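Side-chain contact in sensor protein PfeS (Pseudomonas aeruginosa, PDB 3KYZ), which serves as the sensor histidine kinase of the PfeR/PfeS two-component system and may activate PfeR by phosphorylation, its predicted periplasmic sensor domain being the part crystallised: residues Arg44-Leu49 and Thr55-Val60. Sequence-based numbering, arbitrary orientation. Where two conformers were deposited one is given.
Sequences RFRKEL and TWVALV
Arg46 reaches from its helix to the edge of the strand that follows and grips the carbonyl of Val57. Its first side-chain carbon, Arg46 CB, lies 4.3 Å from Leu59 CD1. With CG anti to the backbone N (chi1 174°), Arg46 CG comes within 3.5 Å of Val57 O; the chain then stays extended and brings NE to the same oxygen. Arg46 NE donates to Val57 O at 2.7 Å, N-H...O angle 150°, with NH2 adding a weak second bond. Ala58 CB sits over one face of the guanidinium, 4.3 Å from Arg46 NH2. At the guanidinium edge Arg46 NH2 comes 3.4 Å from Trp56 NE1; both are donors, and both are served by Glu76, which forms a salt bridge with the arginine and a hydrogen bond with the indole. The guanidinium and indole planes stand almost perpendicular, 89° apart. Alongside this polar contact, Leu49 CG packs on Val57 CG2 at 3.9 Å, and Leu59 CD1 meets the edge of the Phe45 ring. Segment 44-49 of helix 17-53 runs roughly antiparallel to strand 57-60, an outermost strand of the chain's antiparallel sheet in this Cache-clan sensor domain; the adjacent strand 113-117 puts Leu114 in contact with Val57.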
ATOM      1  N   ARG A  44      17.712  12.649  -6.533  1.00 14.42           N
ATOM      2  CA  ARG A  44      17.625  13.923  -7.236  0.50 15.74           C
ATOM      3  C   ARG A  44      16.311  14.048  -7.997  1.00 14.98           C
ATOM      4  O   ARG A  44      15.685  15.111  -7.981  1.00 14.98           O
ATOM      5  CB  ARG A  44      18.812  14.123  -8.176  0.50 18.95           C
ATOM      6  CG  ARG A  44      18.809  15.479  -8.867  0.50 23.16           C
ATOM      7  CD  ARG A  44      20.120  15.734  -9.589  0.50 28.23           C
ATOM      8  NE  ARG A  44      20.477  14.621 -10.462  0.50 30.38           N
ATOM      9  CZ  ARG A  44      20.027  14.469 -11.701  0.50 33.14           C
ATOM     10  NH1 ARG A  44      20.410  13.421 -12.420  0.50 35.30           N
ATOM     11  NH2 ARG A  44      19.195  15.361 -12.223  0.50 34.16           N
ATOM     12  N   PHE A  45      15.886  12.967  -8.645  1.00 13.61           N
ATOM     13  CA  PHE A  45      14.637  13.006  -9.399  1.00 12.54           C
ATOM     14  C   PHE A  45      13.449  13.287  -8.478  1.00 12.24           C
ATOM     15  O   PHE A  45      12.583  14.102  -8.785  1.00 13.17           O
ATOM     16  CB  PHE A  45      14.403  11.713 -10.185  1.00 12.47           C
ATOM     17  CG  PHE A  45      13.145  11.738 -10.989  1.00 13.25           C
ATOM     18  CD1 PHE A  45      13.141  12.262 -12.272  1.00 14.84           C
ATOM     19  CD2 PHE A  45      11.950  11.292 -10.445  1.00 13.84           C
ATOM     20  CE1 PHE A  45      11.970  12.309 -13.010  1.00 15.81           C
ATOM     21  CE2 PHE A  45      10.777  11.341 -11.182  1.00 14.24           C
ATOM     22  CZ  PHE A  45      10.786  11.846 -12.463  1.00 15.80           C
ATOM     23  N   ARG A  46      13.410  12.596  -7.350  1.00 12.98           N
ATOM     24  CA  ARG A  46      12.354  12.788  -6.375  1.00 13.15           C
ATOM     25  C   ARG A  46      12.248  14.255  -5.938  1.00 13.56           C
ATOM     26  O   ARG A  46      11.162  14.840  -5.909  1.00 13.33           O
ATOM     27  CB  ARG A  46      12.631  11.896  -5.166  1.00 16.80           C
ATOM     28  CG  ARG A  46      11.691  12.114  -4.049  1.00 19.09           C
ATOM     29  CD  ARG A  46      12.094  11.317  -2.831  1.00 18.87           C
ATOM     30  NE  ARG A  46      10.971  11.339  -1.925  1.00 21.35           N
ATOM     31  CZ  ARG A  46      10.977  10.904  -0.676  1.00 20.13           C
ATOM     32  NH1 ARG A  46      12.076  10.382  -0.134  1.00 21.99           N
ATOM     33  NH2 ARG A  46       9.862  11.003   0.027  1.00 22.56           N
ATOM     34  N   LYS A  47      13.389  14.854  -5.621  1.00 13.39           N
ATOM     35  CA  LYS A  47      13.425  16.250  -5.194  1.00 14.67           C
ATOM     36  C   LYS A  47      12.951  17.192  -6.306  1.00 13.86           C
ATOM     37  O   LYS A  47      12.172  18.117  -6.062  1.00 15.04           O
ATOM     38  CB  LYS A  47      14.838  16.624  -4.754  1.00 17.11           C
ATOM     39  CG  LYS A  47      15.280  16.003  -3.431  1.00 21.28           C
ATOM     40  CD  LYS A  47      16.706  16.428  -3.119  1.00 30.26           C
ATOM     41  CE  LYS A  47      17.263  15.729  -1.895  1.00 36.25           C
ATOM     42  NZ  LYS A  47      18.748  15.884  -1.848  1.00 39.07           N
ATOM     43  N   GLU A  48      13.434  16.964  -7.522  1.00 13.89           N
ATOM     44  CA  GLU A  48      13.089  17.819  -8.656  1.00 15.08           C
ATOM     45  C   GLU A  48      11.598  17.747  -8.978  1.00 13.97           C
ATOM     46  O   GLU A  48      10.948  18.775  -9.209  1.00 14.60           O
ATOM     47  CB  GLU A  48      13.909  17.437  -9.897  1.00 16.54           C
ATOM     48  CG  GLU A  48      15.399  17.748  -9.792  1.00 22.24           C
ATOM     49  CD  GLU A  48      16.199  17.161 -10.946  1.00 29.33           C
ATOM     50  OE1 GLU A  48      15.614  16.409 -11.755  1.00 32.50           O
ATOM     51  OE2 GLU A  48      17.412  17.446 -11.049  1.00 33.30           O
ATOM     52  N   LEU A  49      11.051  16.535  -8.998  1.00 13.07           N
ATOM     53  CA  LEU A  49       9.644  16.376  -9.347  1.00 12.33           C
ATOM     54  C   LEU A  49       8.748  16.945  -8.253  1.00 12.51           C
ATOM     55  O   LEU A  49       7.735  17.582  -8.536  1.00 13.66           O
ATOM     56  CB  LEU A  49       9.298  14.912  -9.616  1.00 13.69           C
ATOM     57  CG  LEU A  49       7.857  14.661 -10.065  1.00 13.22           C
ATOM     58  CD1 LEU A  49       7.534  15.486 -11.313  1.00 14.68           C
ATOM     59  CD2 LEU A  49       7.619  13.172 -10.324  1.00 14.22           C
ATOM     60  N   THR A  55       4.256  18.772  -4.748  1.00 14.04           N
ATOM     61  CA  THR A  55       3.520  17.647  -4.199  1.00 14.86           C
ATOM     62  C   THR A  55       4.481  16.570  -3.719  1.00 14.00           C
ATOM     63  O   THR A  55       5.654  16.541  -4.122  1.00 14.36           O
ATOM     64  CB  THR A  55       2.552  17.058  -5.248  1.00 14.01           C
ATOM     65  OG1 THR A  55       1.603  16.207  -4.595  1.00 15.14           O
ATOM     66  CG2 THR A  55       3.303  16.266  -6.315  1.00 14.29           C
ATOM     67  N   TRP A  56       3.994  15.693  -2.849  1.00 12.59           N
ATOM     68  CA  TRP A  56       4.824  14.608  -2.344  1.00 11.31           C
ATOM     69  C   TRP A  56       5.121  13.580  -3.440  1.00 12.43           C
ATOM     70  O   TRP A  56       4.238  13.196  -4.205  1.00 13.34           O
ATOM     71  CB  TRP A  56       4.167  13.930  -1.145  1.00 11.74           C
ATOM     72  CG  TRP A  56       5.057  12.910  -0.492  1.00 12.34           C
ATOM     73  CD1 TRP A  56       6.069  13.152   0.392  1.00 15.15           C
ATOM     74  CD2 TRP A  56       5.015  11.490  -0.674  1.00 12.20           C
ATOM     75  NE1 TRP A  56       6.656  11.968   0.778  1.00 14.42           N
ATOM     76  CE2 TRP A  56       6.031  10.934   0.132  1.00 12.82           C
ATOM     77  CE3 TRP A  56       4.220  10.635  -1.442  1.00 15.14           C
ATOM     78  CZ2 TRP A  56       6.266   9.563   0.199  1.00 15.06           C
ATOM     79  CZ3 TRP A  56       4.451   9.279  -1.372  1.00 16.88           C
ATOM     80  CH2 TRP A  56       5.466   8.753  -0.556  1.00 15.75           C
ATOM     81  N   VAL A  57       6.372  13.130  -3.490  1.00 11.66           N
ATOM     82  CA  VAL A  57       6.814  12.158  -4.477  1.00 12.05           C
ATOM     83  C   VAL A  57       7.707  11.135  -3.792  1.00 12.52           C
ATOM     84  O   VAL A  57       8.457  11.484  -2.872  1.00 14.90           O
ATOM     85  CB  VAL A  57       7.632  12.849  -5.604  1.00 12.03           C
ATOM     86  CG1 VAL A  57       8.281  11.811  -6.515  1.00 14.93           C
ATOM     87  CG2 VAL A  57       6.748  13.802  -6.387  1.00 12.63           C
ATOM     88  N   ALA A  58       7.629   9.878  -4.225  1.00 11.90           N
ATOM     89  CA  ALA A  58       8.598   8.866  -3.797  1.00 11.30           C
ATOM     90  C   ALA A  58       8.889   7.905  -4.944  1.00 10.65           C
ATOM     91  O   ALA A  58       8.024   7.669  -5.789  1.00 12.58           O
ATOM     92  CB  ALA A  58       8.092   8.095  -2.570  1.00 14.20           C
ATOM     93  N   LEU A  59      10.112   7.386  -4.990  1.00 11.53           N
ATOM     94  CA  LEU A  59      10.445   6.268  -5.860  1.00 10.02           C
ATOM     95  C   LEU A  59      10.667   5.102  -4.930  1.00 11.46           C
ATOM     96  O   LEU A  59      11.502   5.181  -4.037  1.00 11.52           O
ATOM     97  CB  LEU A  59      11.725   6.546  -6.657  1.00 13.22           C
ATOM     98  CG  LEU A  59      11.544   7.397  -7.918  1.00 12.99           C
ATOM     99  CD1 LEU A  59      11.013   8.782  -7.566  1.00 17.95           C
ATOM    100  CD2 LEU A  59      12.852   7.497  -8.682  1.00 15.69           C
ATOM    101  N   VAL A  60       9.901   4.030  -5.106  1.00 10.81           N
ATOM    102  CA  VAL A  60      10.029   2.894  -4.186  1.00 12.84           C
ATOM    103  C   VAL A  60      10.274   1.592  -4.921  1.00 11.16           C
ATOM    104  O   VAL A  60       9.851   1.425  -6.072  1.00 11.65           O
ATOM    105  CB  VAL A  60       8.830   2.749  -3.214  1.00 15.72           C
ATOM    106  CG1 VAL A  60       8.643   4.023  -2.394  1.00 14.96           C
ATOM    107  CG2 VAL A  60       7.566   2.403  -3.955  1.00 17.71           C
TER